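Long-range contacts in MRNA TRANSPORT REGULATOR Mtr2 (PDB 1Q42), which affects the transport of mRNA from the nucleus to the cytoplasm and interacts with the export factor MEX67: residues Q28-F36 against L170-D179; Y58-R68 against D86-L96. All blocks are in the same frame, centred on the assembly; numbering follows the deposited sequence.

Both contacts belong to the NTF2-like fold of this single chain, in which helices pack on a strongly bent mixed sheet. Contact 1 lays helix 29-40 against the end of strand 164-173 and the loop after it; contact 2 sets helix 87-96 against the irregular chain that runs from helix 55-59 to strand 66-67. Their centres lie about 17 Å apart. Each is part core and part surface, but contact 1 is mainly apolar with one arginine at its outer side, whereas contact 2 buries a lysine and a glutamine that hold backbone carbonyls. The two meet where Lys67 NZ and Asp173 OD2 form a 2.8 Å salt bridge.

Contact 1. Residues Q28-F36 against L170-D179; sequences QLEPFLKRF and LVVDENVMQD
The Phe32 ring carries the methyl CG2 of Val176 over one face, a CH-pi contact 3.4 Å from the ring centroid. Leu170 CD1 and Val172 CG1 reach the far end of the ring obliquely, at CE2 and CZ. Phe32 is directed there by its first torsion, with CG anti to the backbone N (chi1 160°), and a flat aromatic suits this place because it projects from the helix and offers a broad face to Val176 and its far end to Leu170 and Val172. The Arg35 guanidinium works through its edge: NH2 donates to Val176 O over 3.0 Å, almost in the plane of both groups and on a carbonyl lone pair, with an N-H...O angle of 154°. The methyl CE of Met177 lies at the same edge, 3.5 Å from NH2. The other terminal nitrogen, NH1, makes a salt bridge of 3.3 Å to Asp179 OD1, the guanidinium and carboxylate planes turned 51° apart. Met177, bent at chi2 and chi3, brings SD against Gln28 CB and its methyl CE against Pro31 CB, 3.9 Å away. Ile182 and Phe119 add further cover to Val176. Phe32, Leu170, Val172 and Val176 thus make the buried side, while Met177, Pro31 and the Arg35-Asp179 pair make the outer one; the arginine, long enough to reach from the helix to the loop, probably helps to fix the course of 176-179.

Contact 2. Residues Y58-R68 against D86-L96; sequences YATQLGSNLKR and DCKLQFQKKWL
Lys88 and Gln92, one turn apart on helix 87-96, carry the polar part of this contact by reaching into the turns of 59-66. Lys88 is extended throughout, with CG anti to the backbone N (chi1 177°), and this long, straight chain carries its charge past Leu66, so that NZ donates to Ser64 O and Leu66 O, each at 3.0 Å. The first bond comes from above the carbonyl plane, the second only slightly tilted from it. A water bonded to Thr60 O and a salt bridge to Glu181 OE1 add to the acceptors round this ammonium, so its charge is probably well compensated despite its burial. Gln92 suits its place because an amide gives and accepts at once: NE2 donates to Leu62 O at 3.0 Å (N-H...O 160°), while OE1 accepts from a water that in turn accepts from Arg68 NH2. Among charged groups, Arg68 NH1 forms a 2.9 Å salt bridge with Asp86 OD2, which also caps the helix by accepting from Leu89 N. Lys88 CD lies over a face of the Arg68 guanidinium. The apolar contacts include Leu62 CD1 at the edge of Trp95, Leu66 CD1 on Phe91 CD2 at 3.8 Å, and Leu96 CD1 at the edge of the Tyr58 ring. Leu66 and Phe91 continue onto Ile72 and Met186, and Trp95 reaches strand 101-113, so helix 87-96 and segment 58-68 rest on the sheet together, 66-67 joining strand 183-192 through backbone bonds of Lys67 with Ile183.

Contact 1. Residues Q28-F36 against L170-D179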
loop_
_atom_site.group_PDB
_atom_site.type_symbol
_atom_site.label_atom_id
_atom_site.label_comp_id
_atom_site.label_asym_id
_atom_site.label_seq_id
_atom_site.Cartn_x
_atom_site.Cartn_y
_atom_site.Cartn_z
ATOM N N GLN A 28 -18.504 -0.549 -4.710
ATOM C CA GLN A 28 -17.546 -1.473 -4.097
ATOM C C GLN A 28 -16.164 -0.812 -3.998
ATOM O O GLN A 28 -15.234 -1.381 -3.419
ATOM C CB GLN A 28 -17.440 -2.800 -4.877
ATOM C CG GLN A 28 -18.526 -3.077 -5.938
ATOM C CD GLN A 28 -18.135 -2.622 -7.347
ATOM O OE1 GLN A 28 -18.709 -3.089 -8.333
ATOM N NE2 GLN A 28 -17.166 -1.712 -7.439
ATOM N N LEU A 29 -16.046 0.397 -4.538
ATOM C CA LEU A 29 -14.752 1.059 -4.666
ATOM C C LEU A 29 -14.185 1.540 -3.329
ATOM O O LEU A 29 -13.014 1.307 -3.038
ATOM C CB LEU A 29 -14.834 2.234 -5.652
ATOM C CG LEU A 29 -13.790 2.284 -6.769
ATOM C CD1 LEU A 29 -13.784 3.671 -7.414
ATOM C CD2 LEU A 29 -12.412 1.922 -6.256
ATOM N N GLU A 30 -15.001 2.204 -2.514
ATOM C CA GLU A 30 -14.496 2.760 -1.255
ATOM C C GLU A 30 -13.982 1.699 -0.263
ATOM O O GLU A 30 -12.910 1.871 0.307
ATOM C CB GLU A 30 -15.514 3.680 -0.585
ATOM C CG GLU A 30 -14.971 4.387 0.651
ATOM C CD GLU A 30 -15.785 5.605 1.062
ATOM O OE1 GLU A 30 -16.516 6.170 0.214
ATOM O OE2 GLU A 30 -15.691 6.004 2.245
ATOM N N PRO A 31 -14.734 0.621 -0.029
ATOM C CA PRO A 31 -14.224 -0.477 0.802
ATOM C C PRO A 31 -12.933 -1.093 0.263
ATOM O O PRO A 31 -12.064 -1.412 1.071
ATOM C CB PRO A 31 -15.363 -1.512 0.798
ATOM C CG PRO A 31 -16.545 -0.837 0.233
ATOM C CD PRO A 31 -16.104 0.365 -0.510
ATOM N N PHE A 32 -12.806 -1.241 -1.059
ATOM C CA PHE A 32 -11.577 -1.775 -1.655
ATOM C C PHE A 32 -10.376 -0.890 -1.346
ATOM O O PHE A 32 -9.326 -1.394 -0.963
ATOM C CB PHE A 32 -11.706 -1.937 -3.172
ATOM C CG PHE A 32 -10.377 -2.013 -3.887
ATOM C CD1 PHE A 32 -9.536 -3.106 -3.701
ATOM C CD2 PHE A 32 -9.969 -0.996 -4.742
ATOM C CE1 PHE A 32 -8.300 -3.185 -4.361
ATOM C CE2 PHE A 32 -8.738 -1.075 -5.401
ATOM C CZ PHE A 32 -7.909 -2.170 -5.202
ATOM N N LEU A 33 -10.536 0.419 -1.508
ATOM C CA LEU A 33 -9.437 1.360 -1.235
ATOM C C LEU A 33 -9.037 1.344 0.228
ATOM O O LEU A 33 -7.852 1.406 0.553
ATOM C CB LEU A 33 -9.799 2.785 -1.666
ATOM C CG LEU A 33 -9.996 2.997 -3.163
ATOM C CD1 LEU A 33 -10.390 4.448 -3.456
ATOM C CD2 LEU A 33 -8.748 2.610 -3.979
ATOM N N LYS A 34 -10.022 1.258 1.114
ATOM C CA LYS A 34 -9.742 1.213 2.544
ATOM C C LYS A 34 -8.988 -0.058 2.926
ATOM O O LYS A 34 -8.066 -0.010 3.740
ATOM C CB LYS A 34 -11.026 1.402 3.347
ATOM C CG LYS A 34 -11.517 2.830 3.251
ATOM C CD LYS A 34 -12.856 3.046 3.922
ATOM C CE LYS A 34 -13.024 4.516 4.283
ATOM N NZ LYS A 34 -14.429 4.871 4.591
ATOM N N ARG A 35 -9.335 -1.173 2.301
ATOM C CA ARG A 35 -8.628 -2.431 2.520
ATOM C C ARG A 35 -7.176 -2.363 2.019
ATOM O O ARG A 35 -6.254 -2.835 2.682
ATOM C CB ARG A 35 -9.343 -3.584 1.821
ATOM C CG ARG A 35 -10.499 -4.148 2.590
ATOM C CD ARG A 35 -11.006 -5.454 2.013
ATOM N NE ARG A 35 -11.789 -5.236 0.799
ATOM C CZ ARG A 35 -11.447 -5.609 -0.433
ATOM N NH1 ARG A 35 -10.293 -6.232 -0.685
ATOM N NH2 ARG A 35 -12.275 -5.343 -1.437
ATOM N N PHE A 36 -6.989 -1.777 0.844
ATOM C CA PHE A 36 -5.649 -1.567 0.281
ATOM C C PHE A 36 -4.782 -0.727 1.230
ATOM O O PHE A 36 -3.679 -1.115 1.599
ATOM C CB PHE A 36 -5.768 -0.915 -1.091
ATOM C CG PHE A 36 -4.469 -0.459 -1.647
ATOM C CD1 PHE A 36 -3.536 -1.380 -2.095
ATOM C CD2 PHE A 36 -4.158 0.884 -1.683
ATOM C CE1 PHE A 36 -2.323 -0.952 -2.594
ATOM C CE2 PHE A 36 -2.940 1.312 -2.187
ATOM C CZ PHE A 36 -2.032 0.394 -2.635
ATOM N N LEU A 170 -4.245 3.693 -9.497
ATOM C CA LEU A 170 -4.266 2.239 -9.635
ATOM C C LEU A 170 -4.978 1.862 -10.938
ATOM O O LEU A 170 -5.925 2.538 -11.346
ATOM C CB LEU A 170 -5.062 1.621 -8.476
ATOM C CG LEU A 170 -4.614 1.825 -7.026
ATOM C CD1 LEU A 170 -5.558 1.027 -6.075
ATOM C CD2 LEU A 170 -3.183 1.477 -6.786
ATOM N N VAL A 171 -4.525 0.807 -11.591
ATOM C CA VAL A 171 -5.308 0.134 -12.615
ATOM C C VAL A 171 -5.574 -1.269 -12.054
ATOM O O VAL A 171 -4.636 -2.005 -11.754
ATOM C CB VAL A 171 -4.581 0.074 -13.958
ATOM C CG1 VAL A 171 -5.480 -0.574 -15.006
ATOM C CG2 VAL A 171 -4.158 1.477 -14.405
ATOM N N VAL A 172 -6.849 -1.609 -11.876
ATOM C CA VAL A 172 -7.256 -2.786 -11.113
ATOM C C VAL A 172 -8.237 -3.619 -11.914
ATOM O O VAL A 172 -9.056 -3.075 -12.634
ATOM C CB VAL A 172 -7.957 -2.377 -9.781
ATOM C CG1 VAL A 172 -8.142 -3.591 -8.872
ATOM C CG2 VAL A 172 -7.180 -1.281 -9.062
ATOM N N ASP A 173 -8.161 -4.939 -11.785
ATOM C CA ASP A 173 -9.137 -5.825 -12.428
ATOM C C ASP A 173 -10.542 -5.512 -11.912
ATOM O O ASP A 173 -10.707 -5.144 -10.751
ATOM C CB ASP A 173 -8.803 -7.297 -12.131
ATOM C CG ASP A 173 -7.641 -7.828 -12.956
ATOM O OD1 ASP A 173 -7.094 -7.093 -13.802
ATOM O OD2 ASP A 173 -7.205 -8.994 -12.817
ATOM N N GLU A 174 -11.543 -5.700 -12.775
ATOM C CA GLU A 174 -12.953 -5.369 -12.495
ATOM C C GLU A 174 -13.501 -5.851 -11.149
ATOM O O GLU A 174 -14.194 -5.105 -10.445
ATOM C CB GLU A 174 -13.845 -5.985 -13.577
ATOM C CG GLU A 174 -14.153 -5.076 -14.749
ATOM C CD GLU A 174 -15.010 -5.771 -15.788
ATOM O OE1 GLU A 174 -15.100 -7.022 -15.743
ATOM O OE2 GLU A 174 -15.596 -5.069 -16.646
ATOM N N ASN A 175 -13.231 -7.109 -10.823
ATOM C CA ASN A 175 -13.808 -7.737 -9.637
ATOM C C ASN A 175 -13.010 -7.369 -8.399
ATOM O O ASN A 175 -12.080 -8.073 -8.002
ATOM C CB ASN A 175 -13.904 -9.251 -9.824
ATOM C CG ASN A 175 -14.890 -9.634 -10.917
ATOM O OD1 ASN A 175 -14.607 -10.496 -11.755
ATOM N ND2 ASN A 175 -16.050 -8.986 -10.919
ATOM N N VAL A 176 -13.407 -6.252 -7.796
ATOM C CA VAL A 176 -12.617 -5.573 -6.778
ATOM C C VAL A 176 -12.960 -6.020 -5.352
ATOM O O VAL A 176 -12.274 -5.639 -4.400
ATOM C CB VAL A 176 -12.766 -4.031 -6.933
ATOM C CG1 VAL A 176 -13.913 -3.467 -6.073
ATOM C CG2 VAL A 176 -11.458 -3.346 -6.624
ATOM N N MET A 177 -14.012 -6.825 -5.212
ATOM C CA MET A 177 -14.410 -7.384 -3.921
ATOM C C MET A 177 -13.901 -8.834 -3.851
ATOM O O MET A 177 -14.648 -9.761 -3.521
ATOM C CB MET A 177 -15.946 -7.296 -3.761
ATOM C CG MET A 177 -16.434 -6.892 -2.357
ATOM S SD MET A 177 -17.106 -5.195 -2.248
ATOM C CE MET A 177 -15.596 -4.225 -1.982
ATOM N N GLN A 178 -12.617 -9.014 -4.162
ATOM C CA GLN A 178 -12.031 -10.347 -4.322
ATOM C C GLN A 178 -10.910 -10.658 -3.333
ATOM O O GLN A 178 -10.737 -11.815 -2.948
ATOM C CB GLN A 178 -11.517 -10.526 -5.752
ATOM C CG GLN A 178 -12.583 -11.004 -6.723
ATOM C CD GLN A 178 -11.995 -11.587 -7.992
ATOM O OE1 GLN A 178 -12.253 -12.745 -8.322
ATOM N NE2 GLN A 178 -11.202 -10.794 -8.706
ATOM N N ASP A 179 -10.137 -9.641 -2.954
ATOM C CA ASP A 179 -9.069 -9.773 -1.952
ATOM C C ASP A 179 -7.792 -10.484 -2.443
ATOM O O ASP A 179 -6.825 -10.598 -1.683
ATOM C CB ASP A 179 -9.598 -10.434 -0.659
ATOM C CG ASP A 179 -9.814 -9.433 0.462
ATOM O OD1 ASP A 179 -8.829 -8.768 0.857
ATOM O OD2 ASP A 179 -10.929 -9.242 1.008
#

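Contact 2. Residues Y58-R68 against D86-L96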
loop_
_atom_site.group_PDB
_atom_site.type_symbol
_atom_site.label_atom_id
_atom_site.label_comp_id
_atom_site.label_asym_id
_atom_site.label_seq_id
_atom_site.Cartn_x
_atom_site.Cartn_y
_atom_site.Cartn_z
ATOM N N TYR A 58 4.905 -11.148 7.594
ATOM C CA TYR A 58 4.379 -9.787 7.724
ATOM C C TYR A 58 4.540 -9.009 6.420
ATOM O O TYR A 58 3.593 -8.401 5.924
ATOM C CB TYR A 58 5.098 -9.032 8.833
ATOM C CG TYR A 58 4.746 -7.563 8.915
ATOM C CD1 TYR A 58 3.501 -7.149 9.379
ATOM C CD2 TYR A 58 5.666 -6.591 8.541
ATOM C CE1 TYR A 58 3.171 -5.800 9.453
ATOM C CE2 TYR A 58 5.345 -5.235 8.608
ATOM C CZ TYR A 58 4.102 -4.846 9.078
ATOM O OH TYR A 58 3.753 -3.522 9.157
ATOM N N ALA A 59 5.753 -8.996 5.899
ATOM C CA ALA A 59 6.061 -8.209 4.715
ATOM C C ALA A 59 5.214 -8.618 3.510
ATOM O O ALA A 59 4.805 -7.758 2.726
ATOM C CB ALA A 59 7.540 -8.304 4.402
ATOM N N THR A 60 4.915 -9.917 3.364
ATOM C CA THR A 60 4.130 -10.381 2.216
ATOM C C THR A 60 2.658 -9.965 2.267
ATOM O O THR A 60 1.944 -10.090 1.278
ATOM C CB THR A 60 4.258 -11.917 1.995
ATOM O OG1 THR A 60 3.818 -12.612 3.161
ATOM C CG2 THR A 60 5.705 -12.320 1.816
ATOM N N GLN A 61 2.198 -9.465 3.406
ATOM C CA GLN A 61 0.836 -8.941 3.521
ATOM C C GLN A 61 0.734 -7.464 3.147
ATOM O O GLN A 61 -0.364 -6.959 2.983
ATOM C CB GLN A 61 0.323 -9.102 4.944
ATOM C CG GLN A 61 0.237 -10.538 5.406
ATOM C CD GLN A 61 -0.183 -10.634 6.845
ATOM O OE1 GLN A 61 -1.350 -10.390 7.176
ATOM N NE2 GLN A 61 0.764 -10.968 7.718
ATOM N N LEU A 62 1.869 -6.782 3.020
ATOM C CA LEU A 62 1.871 -5.345 2.706
ATOM C C LEU A 62 1.495 -5.184 1.242
ATOM O O LEU A 62 2.109 -5.810 0.377
ATOM C CB LEU A 62 3.249 -4.722 2.965
ATOM C CG LEU A 62 3.790 -4.841 4.405
ATOM C CD1 LEU A 62 5.221 -4.398 4.449
ATOM C CD2 LEU A 62 2.954 -4.068 5.399
ATOM N N GLY A 63 0.469 -4.392 0.953
ATOM C CA GLY A 63 0.003 -4.252 -0.416
ATOM C C GLY A 63 -0.373 -5.577 -1.072
ATOM O O GLY A 63 -0.083 -5.819 -2.245
ATOM N N SER A 64 -1.022 -6.456 -0.316
ATOM C CA SER A 64 -1.229 -7.826 -0.790
ATOM C C SER A 64 -2.095 -7.925 -2.047
ATOM O O SER A 64 -2.034 -8.941 -2.763
ATOM C CB SER A 64 -1.845 -8.692 0.307
ATOM O OG SER A 64 -3.090 -8.171 0.698
ATOM N N ASN A 65 -2.891 -6.894 -2.330
ATOM C CA ASN A 65 -3.719 -6.913 -3.542
ATOM C C ASN A 65 -2.942 -6.652 -4.839
ATOM O O ASN A 65 -3.498 -6.761 -5.936
ATOM C CB ASN A 65 -4.882 -5.934 -3.421
ATOM C CG ASN A 65 -5.869 -6.322 -2.326
ATOM O OD1 ASN A 65 -6.050 -5.581 -1.368
ATOM N ND2 ASN A 65 -6.507 -7.488 -2.467
ATOM N N LEU A 66 -1.660 -6.315 -4.721
ATOM C CA LEU A 66 -0.811 -6.149 -5.891
ATOM C C LEU A 66 -0.610 -7.476 -6.590
ATOM O O LEU A 66 -0.473 -8.504 -5.943
ATOM C CB LEU A 66 0.547 -5.589 -5.490
ATOM C CG LEU A 66 0.580 -4.145 -5.014
ATOM C CD1 LEU A 66 1.916 -3.872 -4.307
ATOM C CD2 LEU A 66 0.387 -3.185 -6.187
ATOM N N LYS A 67 -0.603 -7.447 -7.919
ATOM C CA LYS A 67 -0.177 -8.595 -8.707
ATOM C C LYS A 67 1.343 -8.731 -8.644
ATOM O O LYS A 67 2.068 -7.743 -8.567
ATOM C CB LYS A 67 -0.634 -8.446 -10.167
ATOM C CG LYS A 67 -2.123 -8.600 -10.337
ATOM C CD LYS A 67 -2.522 -8.692 -11.807
ATOM C CE LYS A 67 -4.027 -8.708 -11.952
ATOM N NZ LYS A 67 -4.473 -9.051 -13.323
ATOM N N ARG A 68 1.824 -9.973 -8.685
ATOM C CA ARG A 68 3.250 -10.247 -8.702
ATOM C C ARG A 68 3.979 -9.424 -9.779
ATOM O O ARG A 68 5.049 -8.872 -9.512
ATOM C CB ARG A 68 3.493 -11.762 -8.886
ATOM C CG ARG A 68 4.813 -12.232 -8.349
ATOM C CD ARG A 68 4.776 -13.334 -7.275
ATOM N NE ARG A 68 4.115 -12.946 -6.016
ATOM C CZ ARG A 68 4.628 -12.161 -5.044
ATOM N NH1 ARG A 68 5.833 -11.599 -5.141
ATOM N NH2 ARG A 68 3.907 -11.928 -3.956
ATOM N N ASP A 86 10.480 -9.985 -8.253
ATOM C CA ASP A 86 9.489 -9.265 -9.052
ATOM C C ASP A 86 9.137 -7.959 -8.374
ATOM O O ASP A 86 9.568 -7.674 -7.251
ATOM C CB ASP A 86 8.219 -10.096 -9.302
ATOM C CG ASP A 86 7.588 -10.621 -8.023
ATOM O OD1 ASP A 86 7.342 -11.837 -7.969
ATOM O OD2 ASP A 86 7.277 -9.932 -7.026
ATOM N N CYS A 87 8.344 -7.157 -9.066
ATOM C CA CYS A 87 8.076 -5.810 -8.597
ATOM C C CYS A 87 7.316 -5.783 -7.290
ATOM O O CYS A 87 7.563 -4.913 -6.475
ATOM C CB CYS A 87 7.327 -5.031 -9.667
ATOM S SG CYS A 87 8.438 -4.632 -11.047
ATOM N N LYS A 88 6.373 -6.704 -7.100
ATOM C CA LYS A 88 5.604 -6.725 -5.851
ATOM C C LYS A 88 6.537 -6.940 -4.668
ATOM O O LYS A 88 6.448 -6.256 -3.636
ATOM C CB LYS A 88 4.566 -7.842 -5.878
ATOM C CG LYS A 88 3.779 -7.973 -4.589
ATOM C CD LYS A 88 2.580 -8.875 -4.774
ATOM C CE LYS A 88 1.745 -8.981 -3.495
ATOM N NZ LYS A 88 0.653 -9.992 -3.644
ATOM N N LEU A 89 7.442 -7.890 -4.822
ATOM C CA LEU A 89 8.384 -8.219 -3.739
ATOM C C LEU A 89 9.302 -7.063 -3.430
ATOM O O LEU A 89 9.515 -6.726 -2.268
ATOM C CB LEU A 89 9.202 -9.460 -4.102
ATOM C CG LEU A 89 10.271 -9.935 -3.114
ATOM C CD1 LEU A 89 9.711 -10.042 -1.694
ATOM C CD2 LEU A 89 10.837 -11.277 -3.572
ATOM N N GLN A 90 9.857 -6.438 -4.459
ATOM C CA GLN A 90 10.688 -5.263 -4.253
ATOM C C GLN A 90 9.925 -4.143 -3.537
ATOM O O GLN A 90 10.482 -3.485 -2.663
ATOM C CB GLN A 90 11.246 -4.748 -5.565
ATOM C CG GLN A 90 12.351 -5.590 -6.113
ATOM C CD GLN A 90 12.917 -5.004 -7.362
ATOM O OE1 GLN A 90 13.436 -3.892 -7.356
ATOM N NE2 GLN A 90 12.771 -5.718 -8.452
ATOM N N PHE A 91 8.661 -3.926 -3.909
ATOM C CA PHE A 91 7.846 -2.912 -3.223
ATOM C C PHE A 91 7.668 -3.260 -1.759
ATOM O O PHE A 91 7.787 -2.387 -0.880
ATOM C CB PHE A 91 6.466 -2.718 -3.853
ATOM C CG PHE A 91 5.572 -1.857 -3.027
ATOM C CD1 PHE A 91 5.716 -0.483 -3.052
ATOM C CD2 PHE A 91 4.640 -2.416 -2.176
ATOM C CE1 PHE A 91 4.935 0.325 -2.245
ATOM C CE2 PHE A 91 3.864 -1.606 -1.364
ATOM C CZ PHE A 91 4.014 -0.243 -1.411
ATOM N N GLN A 92 7.390 -4.526 -1.477
ATOM C CA GLN A 92 7.149 -4.931 -0.089
ATOM C C GLN A 92 8.400 -4.727 0.748
ATOM O O GLN A 92 8.321 -4.280 1.900
ATOM C CB GLN A 92 6.696 -6.386 -0.011
ATOM C CG GLN A 92 5.231 -6.568 -0.366
ATOM C CD GLN A 92 4.809 -8.010 -0.599
ATOM O OE1 GLN A 92 5.638 -8.893 -0.816
ATOM N NE2 GLN A 92 3.496 -8.252 -0.545
ATOM N N LYS A 93 9.559 -5.007 0.161
ATOM C CA LYS A 93 10.832 -4.827 0.875
ATOM C C LYS A 93 11.122 -3.339 1.133
ATOM O O LYS A 93 11.707 -2.972 2.161
ATOM C CB LYS A 93 11.969 -5.453 0.080
ATOM C CG LYS A 93 11.983 -6.960 0.112
ATOM C CD LYS A 93 13.182 -7.512 -0.672
ATOM C CE LYS A 93 14.333 -7.916 0.214
ATOM N NZ LYS A 93 15.241 -8.899 -0.469
ATOM N N LYS A 94 10.702 -2.487 0.205
ATOM C CA LYS A 94 10.882 -1.046 0.332
ATOM C C LYS A 94 9.955 -0.507 1.392
ATOM O O LYS A 94 10.358 0.299 2.229
ATOM C CB LYS A 94 10.566 -0.329 -0.989
ATOM C CG LYS A 94 11.724 -0.301 -1.966
ATOM C CD LYS A 94 11.278 0.228 -3.333
ATOM C CE LYS A 94 12.257 1.246 -3.885
ATOM N NZ LYS A 94 13.504 0.600 -4.369
ATOM N N TRP A 95 8.693 -0.916 1.317
ATOM C CA TRP A 95 7.647 -0.385 2.223
ATOM C C TRP A 95 7.889 -0.842 3.656
ATOM O O TRP A 95 7.642 -0.094 4.619
ATOM C CB TRP A 95 6.231 -0.785 1.732
ATOM C CG TRP A 95 5.161 -0.082 2.486
ATOM C CD1 TRP A 95 4.346 -0.606 3.446
ATOM C CD2 TRP A 95 4.829 1.309 2.393
ATOM N NE1 TRP A 95 3.535 0.380 3.966
ATOM C CE2 TRP A 95 3.800 1.561 3.326
ATOM C CE3 TRP A 95 5.283 2.370 1.597
ATOM C CZ2 TRP A 95 3.217 2.828 3.491
ATOM C CZ3 TRP A 95 4.708 3.633 1.765
ATOM C CH2 TRP A 95 3.683 3.849 2.702
ATOM N N LEU A 96 8.435 -2.043 3.796
ATOM C CA LEU A 96 8.770 -2.615 5.097
ATOM C C LEU A 96 9.704 -1.714 5.910
ATOM O O LEU A 96 9.644 -1.699 7.160
ATOM C CB LEU A 96 9.423 -3.987 4.875
ATOM C CG LEU A 96 9.975 -4.698 6.109
ATOM C CD1 LEU A 96 8.835 -5.115 7.005
ATOM C CD2 LEU A 96 10.802 -5.889 5.651
HETATM O O HOH W 1 0.755 -10.855 -0.895
HETATM O O HOH W 2 7.545 -8.000 -11.740
HETATM O O HOH W 3 5.700 -11.175 -2.102
#